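Local structure of B-agarase (Agarivorans gilvus, 5Z6P) at residues Y298-T303 with F430-N435. The protein is an agarase of glycoside hydrolase family 50, a glycosidase that probably hydrolyses the beta-linkages of galactose units in agarose. Sequence-based numbering, arbitrary orientation.
Sequences YPYFAT and FTCLGN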
ATOM      1  N   TYR A 298       1.504  31.337   5.804  1.00 20.80           N
ATOM      2  CA  TYR A 298       0.190  30.787   6.147  1.00 19.97           C
ATOM      3  C   TYR A 298       0.276  29.352   6.623  1.00 20.09           C
ATOM      4  O   TYR A 298       1.001  28.554   6.055  1.00 23.18           O
ATOM      5  CB  TYR A 298      -0.748  30.873   4.950  1.00 15.76           C
ATOM      6  CG  TYR A 298      -0.985  32.284   4.500  1.00 20.19           C
ATOM      7  CD1 TYR A 298      -2.028  33.039   5.034  1.00 18.91           C
ATOM      8  CD2 TYR A 298      -0.176  32.867   3.536  1.00 19.20           C
ATOM      9  CE1 TYR A 298      -2.246  34.328   4.628  1.00 20.91           C
ATOM     10  CE2 TYR A 298      -0.397  34.157   3.114  1.00 22.02           C
ATOM     11  CZ  TYR A 298      -1.431  34.886   3.668  1.00 21.89           C
ATOM     12  OH  TYR A 298      -1.637  36.172   3.242  1.00 24.66           O
ATOM     13  N   PRO A 299      -0.469  29.007   7.669  1.00 22.48           N
ATOM     14  CA  PRO A 299      -0.391  27.611   8.100  1.00 18.72           C
ATOM     15  C   PRO A 299      -0.833  26.651   6.986  1.00 19.58           C
ATOM     16  O   PRO A 299      -1.681  26.989   6.167  1.00 19.69           O
ATOM     17  CB  PRO A 299      -1.335  27.552   9.297  1.00 18.83           C
ATOM     18  CG  PRO A 299      -1.508  28.950   9.732  1.00 18.44           C
ATOM     19  CD  PRO A 299      -1.356  29.806   8.525  1.00 19.55           C
ATOM     20  N   TYR A 300      -0.223  25.471   6.942  1.00 18.98           N
ATOM     21  CA  TYR A 300      -0.448  24.563   5.832  1.00 17.33           C
ATOM     22  C   TYR A 300      -0.637  23.125   6.306  1.00 14.23           C
ATOM     23  O   TYR A 300       0.025  22.648   7.217  1.00 18.93           O
ATOM     24  CB  TYR A 300       0.712  24.683   4.831  1.00 14.97           C
ATOM     25  CG  TYR A 300       0.607  23.831   3.571  1.00 16.20           C
ATOM     26  CD1 TYR A 300      -0.049  24.302   2.441  1.00 13.45           C
ATOM     27  CD2 TYR A 300       1.200  22.570   3.508  1.00 13.46           C
ATOM     28  CE1 TYR A 300      -0.136  23.537   1.286  1.00 17.23           C
ATOM     29  CE2 TYR A 300       1.124  21.796   2.349  1.00 15.42           C
ATOM     30  CZ  TYR A 300       0.453  22.290   1.240  1.00 13.85           C
ATOM     31  OH  TYR A 300       0.380  21.548   0.098  1.00 15.47           O
ATOM     32  N   PHE A 301      -1.590  22.457   5.680  1.00 16.28           N
ATOM     33  CA  PHE A 301      -1.846  21.059   5.905  1.00 14.95           C
ATOM     34  C   PHE A 301      -1.951  20.418   4.507  1.00 17.60           C
ATOM     35  O   PHE A 301      -2.652  20.925   3.633  1.00 15.32           O
ATOM     36  CB  PHE A 301      -3.109  20.870   6.737  1.00 11.68           C
ATOM     37  CG  PHE A 301      -3.343  19.450   7.196  1.00 14.66           C
ATOM     38  CD1 PHE A 301      -2.800  18.989   8.390  1.00 15.52           C
ATOM     39  CD2 PHE A 301      -4.135  18.582   6.443  1.00 17.17           C
ATOM     40  CE1 PHE A 301      -3.023  17.694   8.823  1.00 14.65           C
ATOM     41  CE2 PHE A 301      -4.364  17.283   6.859  1.00 16.54           C
ATOM     42  CZ  PHE A 301      -3.817  16.833   8.051  1.00 17.80           C
ATOM     43  N   ALA A 302      -1.224  19.329   4.287  1.00 15.87           N
ATOM     44  CA  ALA A 302      -1.070  18.778   2.927  1.00 18.04           C
ATOM     45  C   ALA A 302      -2.064  17.671   2.602  1.00 14.72           C
ATOM     46  O   ALA A 302      -1.996  16.596   3.173  1.00 17.04           O
ATOM     47  CB  ALA A 302       0.356  18.259   2.722  1.00 14.67           C
ATOM     48  N   THR A 303      -2.977  17.927   1.669  1.00 12.19           N
ATOM     49  CA  THR A 303      -3.873  16.871   1.198  1.00 12.96           C
ATOM     50  C   THR A 303      -3.776  16.770  -0.319  1.00 13.54           C
ATOM     51  O   THR A 303      -3.700  17.783  -1.013  1.00 18.48           O
ATOM     52  CB  THR A 303      -5.356  17.109   1.616  1.00 16.84           C
ATOM     53  OG1 THR A 303      -5.796  18.390   1.141  1.00 16.06           O
ATOM     54  CG2 THR A 303      -5.501  17.053   3.143  1.00 18.57           C
ATOM     55  N   PHE A 430      -7.898  19.978  -2.603  1.00 18.93           N
ATOM     56  CA  PHE A 430      -6.597  19.440  -2.224  1.00 17.33           C
ATOM     57  C   PHE A 430      -5.584  20.552  -2.256  1.00 18.07           C
ATOM     58  O   PHE A 430      -5.667  21.425  -3.104  1.00 18.58           O
ATOM     59  CB  PHE A 430      -6.160  18.303  -3.146  1.00 16.85           C
ATOM     60  CG  PHE A 430      -6.875  17.018  -2.894  1.00 16.64           C
ATOM     61  CD1 PHE A 430      -6.790  16.390  -1.660  1.00 14.42           C
ATOM     62  CD2 PHE A 430      -7.645  16.433  -3.892  1.00 16.70           C
ATOM     63  CE1 PHE A 430      -7.444  15.204  -1.435  1.00 13.62           C
ATOM     64  CE2 PHE A 430      -8.301  15.243  -3.667  1.00 16.05           C
ATOM     65  CZ  PHE A 430      -8.213  14.633  -2.438  1.00 13.48           C
ATOM     66  N   THR A 431      -4.646  20.529  -1.313  1.00 19.08           N
ATOM     67  CA  THR A 431      -3.644  21.578  -1.214  1.00 16.42           C
ATOM     68  C   THR A 431      -2.323  21.226  -1.883  1.00 19.27           C
ATOM     69  O   THR A 431      -1.366  22.011  -1.833  1.00 16.96           O
ATOM     70  CB  THR A 431      -3.354  21.927   0.263  1.00 20.01           C
ATOM     71  OG1 THR A 431      -3.146  20.724   1.007  1.00 18.13           O
ATOM     72  CG2 THR A 431      -4.542  22.704   0.863  1.00 17.13           C
ATOM     73  N   CYS A 432      -2.268  20.043  -2.491  1.00 16.02           N
ATOM     74  CA  CYS A 432      -1.076  19.637  -3.225  1.00 17.76           C
ATOM     75  C   CYS A 432      -1.327  18.541  -4.228  1.00 15.48           C
ATOM     76  O   CYS A 432      -2.372  17.908  -4.237  1.00 15.76           O
ATOM     77  CB  CYS A 432       0.023  19.143  -2.273  1.00 16.68           C
ATOM     78  SG  CYS A 432      -0.294  17.490  -1.612  1.00 17.50           S
ATOM     79  N   LEU A 433      -0.308  18.340  -5.053  1.00 18.22           N
ATOM     80  CA  LEU A 433      -0.103  17.147  -5.837  1.00 13.76           C
ATOM     81  C   LEU A 433       0.875  16.283  -5.043  1.00 16.41           C
ATOM     82  O   LEU A 433       1.905  16.785  -4.580  1.00 15.75           O
ATOM     83  CB  LEU A 433       0.467  17.493  -7.218  1.00 15.26           C
ATOM     84  CG  LEU A 433      -0.290  18.561  -8.028  1.00 14.67           C
ATOM     85  CD1 LEU A 433       0.448  18.912  -9.315  1.00 13.46           C
ATOM     86  CD2 LEU A 433      -1.680  18.082  -8.330  1.00 16.17           C
ATOM     87  N   GLY A 434       0.553  15.001  -4.889  1.00 12.70           N
ATOM     88  CA  GLY A 434       1.294  14.106  -4.029  1.00 14.00           C
ATOM     89  C   GLY A 434       2.542  13.493  -4.634  1.00 15.18           C
ATOM     90  O   GLY A 434       3.121  14.041  -5.556  1.00 13.96           O
ATOM     91  N   ASN A 435       2.959  12.350  -4.103  1.00 14.32           N
ATOM     92  CA  ASN A 435       4.196  11.747  -4.572  1.00 12.96           C
ATOM     93  C   ASN A 435       4.041  11.148  -5.948  1.00 15.52           C
ATOM     94  O   ASN A 435       2.950  10.729  -6.324  1.00 15.41           O
ATOM     95  CB  ASN A 435       4.696  10.682  -3.619  1.00 13.89           C
ATOM     96  CG  ASN A 435       6.186  10.473  -3.747  1.00 13.69           C
ATOM     97  OD1 ASN A 435       6.897  11.371  -4.194  1.00 16.84           O
ATOM     98  ND2 ASN A 435       6.663   9.303  -3.372  1.00 12.00           N
TER
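The ring of Y300 meets T431 at its edge: the carbonyl oxygen of T431 lies in the ring plane, and Y300 OH donates to T431 O over 2.6 Å. The hydroxyl comes at that carbonyl from above its plane, 64° out of it, not along a lone pair. With CG anti to the backbone N (chi1 -178°), Y300 lies alongside T431, their side chains pointing opposite ways, and Y300 OH also touches C432 CB at 3.4 Å. F281 packs edge-to-face with the Y300 ring. The other ring, that of F430, has T303 CB at its edge and in its plane, 3.6 Å from F430 CD1; A751 and N755 of helix 745-762 also touch the F430 side chain. Here strand 299-305, next to the parallel strand 709-714, belongs to the sheet of what is probably the (beta/alpha)8 barrel of this glycosidase, and segment 430-435, which follows helix 413-428, packs against it. T431 carries most of the hydrogen bonds. Its OG1 donates to F301 O at 2.7 Å, in the carbonyl plane and on a lone pair, while T303 N donates to T431 OG1 at 2.9 Å and 166°. One buried hydroxyl thus serves two successive peptide groups of the strand. T303 O in turn takes weak, bent bonds from T431 N (2.9 Å) and C432 N (3.1 Å), and T303 OG1 is hydrogen-bonded to N755 OD1. Beside them, C432 SG lies 4.4 Å from A302 CB, and F450 of strand 449-453 touches both residues.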